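Local coordinates for periplasmic beta-glucosidase (Pseudomonas aeruginosa, PDB 6R5O), which probably hydrolyses terminal, non-reducing beta-D-glucosyl residues of beta-glucosides, releasing beta-D-glucose in the periplasm, as a family 3 glycosyl hydrolase, at residues A382-L387 / D471-V476; V655-Q660 / F714-G719. The protein carries 1 engineered substitution. All coordinates share one frame; numbering follows the deposited sequence.

Interaction 1 of 2, residues A382-L387 / D471-V476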
loop_
_atom_site.group_PDB
_atom_site.type_symbol
_atom_site.label_atom_id
_atom_site.label_comp_id
_atom_site.label_asym_id
_atom_site.label_seq_id
_atom_site.Cartn_x
_atom_site.Cartn_y
_atom_site.Cartn_z
ATOM N N ALA A 382 6.789 31.540 27.120
ATOM C CA ALA A 382 7.402 31.654 25.777
ATOM C C ALA A 382 6.478 31.033 24.721
ATOM O O ALA A 382 6.084 29.874 24.877
ATOM C CB ALA A 382 8.752 30.988 25.775
ATOM N N VAL A 383 6.156 31.776 23.671
ATOM C CA VAL A 383 5.339 31.269 22.530
ATOM C C VAL A 383 6.244 31.222 21.291
ATOM O O VAL A 383 6.531 32.290 20.728
ATOM C CB VAL A 383 4.080 32.136 22.324
ATOM C CG1 VAL A 383 3.176 31.591 21.232
ATOM C CG2 VAL A 383 3.306 32.293 23.618
ATOM N N ILE A 384 6.702 30.024 20.910
ATOM C CA ILE A 384 7.679 29.795 19.804
ATOM C C ILE A 384 7.089 28.837 18.763
ATOM O O ILE A 384 6.506 27.822 19.161
ATOM C CB ILE A 384 9.008 29.247 20.367
ATOM C CG1 ILE A 384 9.613 30.214 21.388
ATOM C CG2 ILE A 384 9.999 28.879 19.256
ATOM C CD1 ILE A 384 9.832 29.581 22.738
ATOM N N GLY A 385 7.334 29.121 17.486
ATOM C CA GLY A 385 7.076 28.189 16.376
ATOM C C GLY A 385 6.535 28.945 15.176
ATOM O O GLY A 385 5.949 30.005 15.364
ATOM N N PRO A 386 6.733 28.450 13.932
ATOM C CA PRO A 386 6.280 29.168 12.732
ATOM C C PRO A 386 4.757 29.216 12.511
ATOM O O PRO A 386 4.344 29.868 11.553
ATOM C CB PRO A 386 6.930 28.433 11.547
ATOM C CG PRO A 386 7.380 27.070 12.103
ATOM C CD PRO A 386 7.467 27.213 13.616
ATOM N N LEU A 387 3.974 28.549 13.372
ATOM C CA LEU A 387 2.490 28.513 13.292
ATOM C C LEU A 387 1.825 29.237 14.475
ATOM O O LEU A 387 0.577 29.360 14.466
ATOM C CB LEU A 387 2.051 27.052 13.170
ATOM C CG LEU A 387 1.974 26.584 11.710
ATOM C CD1 LEU A 387 3.329 26.149 11.187
ATOM C CD2 LEU A 387 0.968 25.463 11.525
ATOM N N ASP A 471 9.297 30.918 32.191
ATOM C CA ASP A 471 9.014 29.868 33.206
ATOM C C ASP A 471 8.774 28.533 32.487
ATOM O O ASP A 471 9.114 27.489 33.075
ATOM C CB ASP A 471 7.830 30.262 34.093
ATOM C CG ASP A 471 8.090 31.476 34.979
ATOM O OD1 ASP A 471 9.114 31.480 35.696
ATOM O OD2 ASP A 471 7.264 32.416 34.948
ATOM N N LEU A 472 8.210 28.573 31.269
ATOM C CA LEU A 472 7.952 27.383 30.405
ATOM C C LEU A 472 7.710 27.801 28.941
ATOM O O LEU A 472 7.370 28.982 28.692
ATOM C CB LEU A 472 6.757 26.603 30.965
ATOM C CG LEU A 472 5.447 27.380 31.076
ATOM C CD1 LEU A 472 4.640 27.302 29.781
ATOM C CD2 LEU A 472 4.622 26.874 32.257
ATOM N N VAL A 473 7.880 26.855 28.015
ATOM C CA VAL A 473 7.722 27.081 26.554
ATOM C C VAL A 473 6.424 26.425 26.070
ATOM O O VAL A 473 6.103 25.331 26.526
ATOM C CB VAL A 473 8.949 26.580 25.767
ATOM C CG1 VAL A 473 8.714 26.590 24.261
ATOM C CG2 VAL A 473 10.190 27.392 26.099
ATOM N N VAL A 474 5.723 27.097 25.159
ATOM C CA VAL A 474 4.569 26.574 24.377
ATOM C C VAL A 474 4.964 26.653 22.896
ATOM O O VAL A 474 5.133 27.781 22.387
ATOM C CB VAL A 474 3.292 27.383 24.671
ATOM C CG1 VAL A 474 2.197 27.103 23.657
ATOM C CG2 VAL A 474 2.776 27.153 26.085
ATOM N N ALA A 475 5.141 25.497 22.249
ATOM C CA ALA A 475 5.710 25.373 20.887
ATOM C C ALA A 475 4.594 25.102 19.875
ATOM O O ALA A 475 3.902 24.072 20.002
ATOM C CB ALA A 475 6.749 24.284 20.867
ATOM N N VAL A 476 4.417 26.005 18.912
ATOM C CA VAL A 476 3.380 25.905 17.852
ATOM C C VAL A 476 4.088 25.471 16.565
ATOM O O VAL A 476 4.631 26.343 15.826
ATOM C CB VAL A 476 2.589 27.214 17.682
ATOM C CG1 VAL A 476 1.374 27.001 16.790
ATOM C CG2 VAL A 476 2.166 27.811 19.019
#
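Ala382, Val383 and Ile384 pair in parallel with Val473, Val474 and Ala475, joining two neighbouring strands in the mixed beta-sheet of the C-terminal domain of the family 3 glycosyl hydrolases. The short strand segments approach to 4.8 Å between axes, at 23°. Their polar backbone atoms alternate between partners: Ala382 N donates to Leu472 O, Ala382 O accepts Val474 N at 2.8 Å, Ile384 N donates to Val474 O, and Ile384 O accepts Val476 N, also at 2.8 Å. The intervening residues bond outward, Val383 to Leu425 and Ala427 of strand 423-427, Val473 to Pro512 and Val514, so both strands are interior ones. Before the pairing, Asp471 OD2 accepts a hydrogen bond from Arg380 N.

Side chains pack on both faces. On the one carrying Ala382, Ile384, Val473 and Ala475, Ile384 crosses Val473 at about a right angle, its CD1 reaching Val473 CG1 at 3.5 Å; helix 497-507 covers Ile384 and Ala475 through Leu502 and Leu503. Val383, on the other face, packs on Tyr411 and Leu414 of helix 410-418.

Beyond Ile384 segment 382-387 leaves the sheet through Gly385, whose phi of 141° lies in a region suited to glycine. Val476 O lies 3.1 Å from Gly385 CA in a CA-H...O contact and takes a weak hydrogen bond from Leu387 N at 3.4 Å. With CG1 anti to the backbone N (chi1 -169°), Val476 puts that methyl against the turn, CG1 to Leu387 CB 3.7 Å and to Leu387 C a tight 3.2 Å.

Interaction 2 of 2, residues V655-Q660 / F714-G719; sequences VQLYLQ and FKVFVG
The Phe717 ring meets the opposing strand at its edge: Tyr658 O lies near the ring plane, 4.0 Å from Phe717 CD1, and Gln660 OE1 approaches Phe717 CE1 at 4.3 Å. Lys671 supplies a cation-pi partner to this ring, while the Tyr658 ring meets that of Tyr578 with planes at about 65°. Tyr658 OH donates to Gln656 OE1 at 2.8 Å, and Gln656 NE2 makes weak hydrogen bonds to Val654 O and Leu720 O, which would tend to fix the rotation of the amide. Gln660, its CG anti to the backbone N (chi1 -165°), runs side by side with Lys715, bringing OE1 within 3.7 Å of Lys715 CD.

These groups share one face of an antiparallel pair in the fibronectin type III-like domain. Gln656–Gly719, Tyr658–Phe717 and Gln660–Lys715 are hydrogen-bonded pairs, each with two N-H...O bonds; that from Tyr658 N to Phe717 O is almost straight, at 178°. Leu657–Val718 and Leu659–Val716 are the non-hydrogen-bonded pairs between them, and their aliphatic side chains make the other face. There Leu657 CD1 touches Val716 CG1 at 3.6 Å and Val718 CG2 at 3.8 Å, and Leu659 CD2 lies 3.7 Å from Val716 CG2.

Leu693 of strand 688-693 packs over Leu657, Leu659 and Val716 on that face. Both strands are interior to the sheet: strand 672-681 makes backbone hydrogen bonds to the outer side of 655-660 through Glu672, Arg674, Gly675 and Arg677, and strand 726-732 lines the outer side of 714-719, Phe730 sharing a backbone hydrogen bond with Phe714.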
loop_
_atom_site.group_PDB
_atom_site.type_symbol
_atom_site.label_atom_id
_atom_site.label_comp_id
_atom_site.label_asym_id
_atom_site.label_seq_id
_atom_site.Cartn_x
_atom_site.Cartn_y
_atom_site.Cartn_z
ATOM N N VAL A 655 -17.372 6.677 25.357
ATOM C CA VAL A 655 -17.456 5.211 25.638
ATOM C C VAL A 655 -17.832 4.512 24.325
ATOM O O VAL A 655 -18.896 4.850 23.761
ATOM C CB VAL A 655 -18.429 4.903 26.795
ATOM C CG1 VAL A 655 -18.468 3.420 27.143
ATOM C CG2 VAL A 655 -18.082 5.724 28.027
ATOM N N GLN A 656 -16.961 3.606 23.855
ATOM C CA GLN A 656 -16.963 3.033 22.479
ATOM C C GLN A 656 -17.287 1.540 22.536
ATOM O O GLN A 656 -16.779 0.852 23.451
ATOM C CB GLN A 656 -15.611 3.253 21.802
ATOM C CG GLN A 656 -15.337 4.697 21.425
ATOM C CD GLN A 656 -13.876 5.051 21.557
ATOM O OE1 GLN A 656 -12.986 4.327 21.107
ATOM N NE2 GLN A 656 -13.618 6.180 22.189
ATOM N N LEU A 657 -18.100 1.081 21.580
ATOM C CA LEU A 657 -18.571 -0.323 21.459
ATOM C C LEU A 657 -17.942 -0.950 20.217
ATOM O O LEU A 657 -18.240 -0.468 19.093
ATOM C CB LEU A 657 -20.095 -0.344 21.336
ATOM C CG LEU A 657 -20.705 -1.725 21.104
ATOM C CD1 LEU A 657 -21.001 -2.424 22.435
ATOM C CD2 LEU A 657 -21.949 -1.613 20.230
ATOM N N TYR A 658 -17.133 -1.990 20.427
ATOM C CA TYR A 658 -16.453 -2.765 19.361
ATOM C C TYR A 658 -17.022 -4.179 19.344
ATOM O O TYR A 658 -17.314 -4.719 20.438
ATOM C CB TYR A 658 -14.939 -2.739 19.564
ATOM C CG TYR A 658 -14.335 -1.366 19.414
ATOM C CD1 TYR A 658 -14.126 -0.804 18.161
ATOM C CD2 TYR A 658 -13.995 -0.614 20.530
ATOM C CE1 TYR A 658 -13.572 0.459 18.020
ATOM C CE2 TYR A 658 -13.451 0.656 20.405
ATOM C CZ TYR A 658 -13.246 1.201 19.146
ATOM O OH TYR A 658 -12.717 2.461 19.020
ATOM N N LEU A 659 -17.202 -4.716 18.132
ATOM C CA LEU A 659 -17.685 -6.100 17.871
ATOM C C LEU A 659 -16.603 -6.898 17.136
ATOM O O LEU A 659 -15.905 -6.312 16.279
ATOM C CB LEU A 659 -18.975 -6.043 17.043
ATOM C CG LEU A 659 -20.256 -6.215 17.860
ATOM C CD1 LEU A 659 -21.490 -5.902 17.026
ATOM C CD2 LEU A 659 -20.352 -7.621 18.442
ATOM N N GLN A 660 -16.487 -8.184 17.454
ATOM C CA GLN A 660 -15.675 -9.155 16.678
ATOM C C GLN A 660 -16.499 -10.418 16.392
ATOM O O GLN A 660 -17.143 -10.935 17.345
ATOM C CB GLN A 660 -14.381 -9.540 17.409
ATOM C CG GLN A 660 -13.380 -10.221 16.484
ATOM C CD GLN A 660 -12.237 -10.908 17.180
ATOM O OE1 GLN A 660 -12.147 -10.946 18.408
ATOM N NE2 GLN A 660 -11.348 -11.465 16.375
ATOM N N PHE A 714 -20.251 -14.103 18.972
ATOM C CA PHE A 714 -19.795 -12.713 18.730
ATOM C C PHE A 714 -19.154 -12.166 20.014
ATOM O O PHE A 714 -19.584 -12.527 21.150
ATOM C CB PHE A 714 -20.950 -11.832 18.272
ATOM C CG PHE A 714 -21.362 -12.028 16.837
ATOM C CD1 PHE A 714 -22.331 -12.958 16.504
ATOM C CD2 PHE A 714 -20.806 -11.266 15.820
ATOM C CE1 PHE A 714 -22.754 -13.107 15.189
ATOM C CE2 PHE A 714 -21.208 -11.435 14.501
ATOM C CZ PHE A 714 -22.194 -12.346 14.186
ATOM N N LYS A 715 -18.142 -11.311 19.833
ATOM C CA LYS A 715 -17.361 -10.689 20.932
ATOM C C LYS A 715 -17.713 -9.196 20.993
ATOM O O LYS A 715 -17.571 -8.497 19.948
ATOM C CB LYS A 715 -15.870 -10.959 20.696
ATOM C CG LYS A 715 -15.143 -11.640 21.848
ATOM C CD LYS A 715 -13.828 -12.271 21.441
ATOM C CE LYS A 715 -12.894 -12.494 22.615
ATOM N NZ LYS A 715 -13.628 -12.934 23.828
ATOM N N VAL A 716 -18.166 -8.740 22.169
ATOM C CA VAL A 716 -18.603 -7.337 22.429
ATOM C C VAL A 716 -17.579 -6.692 23.371
ATOM O O VAL A 716 -17.393 -7.218 24.489
ATOM C CB VAL A 716 -20.032 -7.297 23.009
ATOM C CG1 VAL A 716 -20.498 -5.885 23.327
ATOM C CG2 VAL A 716 -21.033 -7.960 22.085
ATOM N N PHE A 717 -16.938 -5.609 22.911
ATOM C CA PHE A 717 -15.869 -4.852 23.612
ATOM C C PHE A 717 -16.354 -3.429 23.905
ATOM O O PHE A 717 -16.772 -2.736 22.952
ATOM C CB PHE A 717 -14.625 -4.725 22.732
ATOM C CG PHE A 717 -13.805 -5.974 22.529
ATOM C CD1 PHE A 717 -14.066 -6.830 21.468
ATOM C CD2 PHE A 717 -12.715 -6.241 23.349
ATOM C CE1 PHE A 717 -13.291 -7.962 21.270
ATOM C CE2 PHE A 717 -11.942 -7.373 23.152
ATOM C CZ PHE A 717 -12.232 -8.230 22.112
ATOM N N VAL A 718 -16.272 -2.993 25.164
ATOM C CA VAL A 718 -16.560 -1.583 25.560
ATOM C C VAL A 718 -15.359 -1.027 26.333
ATOM O O VAL A 718 -14.915 -1.653 27.321
ATOM C CB VAL A 718 -17.872 -1.437 26.356
ATOM C CG1 VAL A 718 -18.224 0.031 26.545
ATOM C CG2 VAL A 718 -19.032 -2.170 25.690
ATOM N N GLY A 719 -14.857 0.117 25.871
ATOM C CA GLY A 719 -13.712 0.826 26.458
ATOM C C GLY A 719 -13.611 2.233 25.894
ATOM O O GLY A 719 -14.400 2.570 24.964
#

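How the interactions relate
Interactions 1 and 2 are separate sheet contacts, with centres 40 Å apart and nearest atoms about 25 Å apart, so neither touches the other. They follow in series along the chain and belong to different domains: the C-terminal domain of family 3 glycosyl hydrolases for 382-387 / 471-476, the fibronectin type III-like domain for 655-660 / 714-719. Proximity to metal also separates them. Interaction 1 lies away from the magnesium site. Interaction 2 ends beside it: the Phe714 side chain is about 5 Å from the bound magnesium ion and about 4 Å from the side chain of its ligand Asp661, which directly follows Gln660.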